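Local atomic coordinates of importin-95 (PDB entry 4XRI), a protein that serves as a nuclear transport receptor of the importin-beta family, importing various cargo proteins, and probably binds a small GTPase. Residues 739-744 with 788-793; 776-779 with 785-788. The protein carries 2 engineered substitutions. All coordinates share one frame; numbering follows the deposited sequence.

Contact 1. Residues 739-744 with 788-793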
loop_
_atom_site.group_PDB
_atom_site.type_symbol
_atom_site.label_atom_id
_atom_site.label_comp_id
_atom_site.label_asym_id
_atom_site.label_seq_id
_atom_site.Cartn_x
_atom_site.Cartn_y
_atom_site.Cartn_z
ATOM N N VAL A 739 -19.759 23.195 12.526
ATOM C CA VAL A 739 -19.081 22.158 11.757
ATOM C C VAL A 739 -18.301 21.208 12.663
ATOM O O VAL A 739 -18.363 19.985 12.499
ATOM C CB VAL A 739 -18.120 22.775 10.724
ATOM C CG1 VAL A 739 -17.300 21.690 10.047
ATOM C CG2 VAL A 739 -18.893 23.597 9.707
ATOM N N LEU A 740 -17.573 21.777 13.619
ATOM C CA LEU A 740 -16.777 20.987 14.555
ATOM C C LEU A 740 -17.637 20.025 15.366
ATOM O O LEU A 740 -17.256 18.877 15.591
ATOM C CB LEU A 740 -15.998 21.904 15.502
ATOM C CG LEU A 740 -14.915 22.809 14.907
ATOM C CD1 LEU A 740 -14.334 23.759 15.940
ATOM C CD2 LEU A 740 -13.823 21.956 14.283
ATOM N N GLN A 741 -18.800 20.503 15.799
ATOM C CA GLN A 741 -19.716 19.692 16.594
ATOM C C GLN A 741 -20.287 18.538 15.777
ATOM O O GLN A 741 -20.422 17.422 16.278
ATOM C CB GLN A 741 -20.851 20.556 17.152
ATOM C CG GLN A 741 -20.413 21.489 18.267
ATOM C CD GLN A 741 -21.500 22.464 18.684
ATOM O OE1 GLN A 741 -22.300 22.914 17.863
ATOM N NE2 GLN A 741 -21.537 22.790 19.972
ATOM N N GLN A 742 -20.608 18.810 14.516
ATOM C CA GLN A 742 -21.100 17.779 13.611
ATOM C C GLN A 742 -20.026 16.733 13.349
ATOM O O GLN A 742 -20.293 15.530 13.366
ATOM C CB GLN A 742 -21.563 18.399 12.290
ATOM C CG GLN A 742 -22.021 17.392 11.242
ATOM C CD GLN A 742 -20.979 17.140 10.163
ATOM O OE1 GLN A 742 -19.837 17.594 10.262
ATOM N NE2 GLN A 742 -21.375 16.416 9.122
ATOM N N ALA A 743 -18.808 17.209 13.110
ATOM C CA ALA A 743 -17.678 16.341 12.801
ATOM C C ALA A 743 -17.374 15.380 13.946
ATOM O O ALA A 743 -16.900 14.266 13.725
ATOM C CB ALA A 743 -16.449 17.178 12.472
ATOM N N ALA A 744 -17.657 15.817 15.167
ATOM C CA ALA A 744 -17.380 15.015 16.353
ATOM C C ALA A 744 -18.295 13.796 16.457
ATOM O O ALA A 744 -17.965 12.826 17.140
ATOM C CB ALA A 744 -17.506 15.870 17.602
ATOM N N GLN A 788 -17.377 30.441 25.485
ATOM C CA GLN A 788 -17.965 29.671 26.591
ATOM C C GLN A 788 -19.091 28.679 26.234
ATOM O O GLN A 788 -19.101 27.561 26.750
ATOM C CB GLN A 788 -18.480 30.643 27.659
ATOM C CG GLN A 788 -19.666 30.143 28.476
ATOM C CD GLN A 788 -19.281 29.098 29.503
ATOM O OE1 GLN A 788 -18.238 29.200 30.151
ATOM N NE2 GLN A 788 -20.126 28.083 29.658
ATOM N N PRO A 789 -20.045 29.070 25.360
ATOM C CA PRO A 789 -21.119 28.111 25.061
ATOM C C PRO A 789 -20.680 26.808 24.381
ATOM O O PRO A 789 -21.465 25.860 24.342
ATOM C CB PRO A 789 -22.039 28.907 24.122
ATOM C CG PRO A 789 -21.816 30.316 24.494
ATOM C CD PRO A 789 -20.359 30.404 24.811
ATOM N N TYR A 790 -19.461 26.758 23.858
ATOM C CA TYR A 790 -19.014 25.595 23.094
ATOM C C TYR A 790 -18.096 24.683 23.895
ATOM O O TYR A 790 -17.733 23.599 23.437
ATOM C CB TYR A 790 -18.304 26.047 21.820
ATOM C CG TYR A 790 -19.165 26.913 20.933
ATOM C CD1 TYR A 790 -20.266 26.382 20.277
ATOM C CD2 TYR A 790 -18.883 28.263 20.756
ATOM C CE1 TYR A 790 -21.063 27.165 19.468
ATOM C CE2 TYR A 790 -19.675 29.055 19.944
ATOM C CZ TYR A 790 -20.762 28.500 19.304
ATOM O OH TYR A 790 -21.552 29.283 18.495
ATOM N N VAL A 791 -17.732 25.126 25.092
ATOM C CA VAL A 791 -16.787 24.403 25.934
ATOM C C VAL A 791 -17.297 23.012 26.311
ATOM O O VAL A 791 -16.529 22.051 26.343
ATOM C CB VAL A 791 -16.472 25.206 27.214
ATOM C CG1 VAL A 791 -15.629 24.391 28.176
ATOM C CG2 VAL A 791 -15.759 26.499 26.851
ATOM N N GLU A 792 -18.595 22.906 26.580
ATOM C CA GLU A 792 -19.186 21.623 26.952
ATOM C C GLU A 792 -19.033 20.587 25.841
ATOM O O GLU A 792 -18.740 19.420 26.104
ATOM C CB GLU A 792 -20.666 21.788 27.306
ATOM C CG GLU A 792 -21.350 20.478 27.680
ATOM C CD GLU A 792 -22.727 20.678 28.282
ATOM O OE1 GLU A 792 -23.207 21.831 28.307
ATOM O OE2 GLU A 792 -23.327 19.681 28.735
ATOM N N SER A 793 -19.225 21.020 24.599
ATOM C CA SER A 793 -19.096 20.128 23.452
ATOM C C SER A 793 -17.648 19.693 23.255
ATOM O O SER A 793 -17.380 18.616 22.726
ATOM C CB SER A 793 -19.614 20.806 22.184
ATOM O OG SER A 793 -18.822 21.933 21.853
#
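Gln-741 reaches out from the last turns of helix 730-743 to meet Tyr-790 and Ser-793, where the chain enters helix 791-802. Before it in sequence, Leu-740 packs on Ala-770, Trp-771 and Ile-774 of helix 754-780. Gln-741 itself sets CG anti to its carbonyl carbon (chi1 -72°) and stays extended beyond, which carries the amide across to the neighbouring helix. There NE2 gives a weak but fairly straight hydrogen bond to Ser-793 OG, 3.4 Å long with an N-H...O angle of 163°, while the methylene CG lies 3.9 Å from the same OG. The amide nitrogen also sits at the edge of the Tyr-790 ring, in its plane, with NE2 3.8 Å from CD1. Further along, Ala-743 touches Ile-767 and Leu-715. Ser-793 OG donates to Tyr-790 O, the carbonyl three residues earlier, at 2.5 Å, a short distance; the hydroxyl thus accepts a weak bond from Gln-741 and gives one to the backbone just before it. Were an alanine here instead of Gln-741, Ser-793 OG would probably lose its donor from helix 730-743, and the CD1 edge of Tyr-790 its amide neighbour. With one weak bond and no charge, this chemistry implies a light polar link at the surface between helices of an alpha-solenoid.

Contact 2. Residues 776-779 with 785-788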
loop_
_atom_site.group_PDB
_atom_site.type_symbol
_atom_site.label_atom_id
_atom_site.label_comp_id
_atom_site.label_asym_id
_atom_site.label_seq_id
_atom_site.Cartn_x
_atom_site.Cartn_y
_atom_site.Cartn_z
ATOM N N GLY A 776 -7.161 29.612 21.590
ATOM C CA GLY A 776 -6.067 30.563 21.633
ATOM C C GLY A 776 -6.442 31.912 21.048
ATOM O O GLY A 776 -6.056 32.956 21.574
ATOM N N ALA A 777 -7.196 31.891 19.953
ATOM C CA ALA A 777 -7.621 33.119 19.285
ATOM C C ALA A 777 -8.565 33.930 20.167
ATOM O O ALA A 777 -8.450 35.153 20.260
ATOM C CB ALA A 777 -8.289 32.799 17.955
ATOM N N MET A 778 -9.491 33.242 20.827
ATOM C CA MET A 778 -10.485 33.909 21.662
ATOM C C MET A 778 -9.885 34.358 22.991
ATOM O O MET A 778 -10.313 35.358 23.569
ATOM C CB MET A 778 -11.688 32.989 21.900
ATOM C CG MET A 778 -12.437 32.587 20.628
ATOM S SD MET A 778 -13.190 33.969 19.741
ATOM C CE MET A 778 -11.950 34.321 18.495
ATOM N N LYS A 779 -8.886 33.623 23.469
ATOM C CA LYS A 779 -8.210 33.987 24.706
ATOM C C LYS A 779 -7.409 35.275 24.532
ATOM O O LYS A 779 -7.557 36.219 25.308
ATOM C CB LYS A 779 -7.289 32.860 25.174
ATOM C CG LYS A 779 -6.619 33.133 26.510
ATOM C CD LYS A 779 -5.458 32.184 26.735
ATOM C CE LYS A 779 -4.392 32.379 25.670
ATOM N NZ LYS A 779 -3.340 31.329 25.732
ATOM N N ASN A 785 -15.742 34.830 26.649
ATOM C CA ASN A 785 -17.178 34.844 26.880
ATOM C C ASN A 785 -17.949 34.268 25.698
ATOM O O ASN A 785 -18.893 33.501 25.872
ATOM C CB ASN A 785 -17.651 36.269 27.179
ATOM C CG ASN A 785 -17.155 37.276 26.161
ATOM O OD1 ASN A 785 -16.979 36.955 24.987
ATOM N ND2 ASN A 785 -16.920 38.503 26.611
ATOM N N VAL A 786 -17.539 34.633 24.489
ATOM C CA VAL A 786 -18.244 34.177 23.299
ATOM C C VAL A 786 -17.892 32.721 22.971
ATOM O O VAL A 786 -18.619 32.032 22.253
ATOM C CB VAL A 786 -17.946 35.087 22.084
ATOM C CG1 VAL A 786 -16.504 34.981 21.654
ATOM C CG2 VAL A 786 -18.814 34.715 20.949
ATOM N N LEU A 787 -16.785 32.245 23.526
ATOM C CA LEU A 787 -16.371 30.860 23.318
ATOM C C LEU A 787 -17.068 29.919 24.300
ATOM O O LEU A 787 -17.339 28.761 23.976
ATOM C CB LEU A 787 -14.854 30.730 23.453
ATOM C CG LEU A 787 -14.287 29.309 23.456
ATOM C CD1 LEU A 787 -14.505 28.627 22.111
ATOM C CD2 LEU A 787 -12.816 29.319 23.833
ATOM N N GLN A 788 -17.377 30.441 25.485
ATOM C CA GLN A 788 -17.965 29.671 26.591
ATOM C C GLN A 788 -19.091 28.679 26.234
ATOM O O GLN A 788 -19.101 27.561 26.750
ATOM C CB GLN A 788 -18.480 30.643 27.659
ATOM C CG GLN A 788 -19.666 30.143 28.476
ATOM C CD GLN A 788 -19.281 29.098 29.503
ATOM O OE1 GLN A 788 -18.238 29.200 30.151
ATOM N NE2 GLN A 788 -20.126 28.083 29.658
#
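Met-778 meets Val-786 and Leu-787 through apolar contacts alone; no hydrogen bond passes between 776-779 and 785-788. Two parts of the methionine do the touching. Its stem lies against Leu-787, with CG 4.2 Å from Leu-787 CB and Met-778 CB at the same distance from that atom. Further out, the sulfur takes the other partner, SD standing 4.0 Å from Val-786 CG1. Both pairs of side chains cross at a slant instead of running alongside each other. The methionine starts toward the other segment, but bends at chi2 (-63°) and again at chi3, so that its methyl end is led away while SD remains beside the valine. Leu-787 presents CB to the methionine stem and sends its branch onward with CG anti to the backbone N (chi1 172°), to pack on Ile-774 and Ile-775 of helix 754-780.

These contacts pack the end of helix 754-780 against the short, weakly bonded turn 784-787 that follows it after a brief loop. Such short connections join successive helices in an alpha-solenoid of the HEAT-repeat class, to which importin-beta proteins belong.

The hydrogen bonds near the contact lie within one side or the other. Near the end of helix 754-780, Thr-780 OG1 bonds to Gly-776 O and Ser-781 OG to Ala-777 O, side-chain hydroxyls taking up carbonyls of the last turns. Past the loop, Gln-788 N makes a weak 3.4 Å bond to Asn-785 O. Val-786 additionally touches Glu-730 and Leu-733 of helix 730-743, and a bound glycerol, probably from the crystallisation liquor, lies about 3 Å from its side chain.

In the fold
The two contacts, centred 13 Å apart, illustrate how position in a helical solenoid goes with chemistry. Contact 2 is the buried one, wholly apolar and local, joining the end of helix 754-780 to the turn that follows it closely in sequence. Contact 1 lies at the surface, is polar and weak, and spans 44 residues to pair helix 730-743 with the start of helix 791-802. The two overlap in sequence at Gln-788, which takes no part in either. Helix 730-743 also links the sites: Leu-733 touches Tyr-790 of contact 1 and Val-786 of contact 2, while Leu-740 and Leu-787 both pack on Ile-774 of helix 754-780.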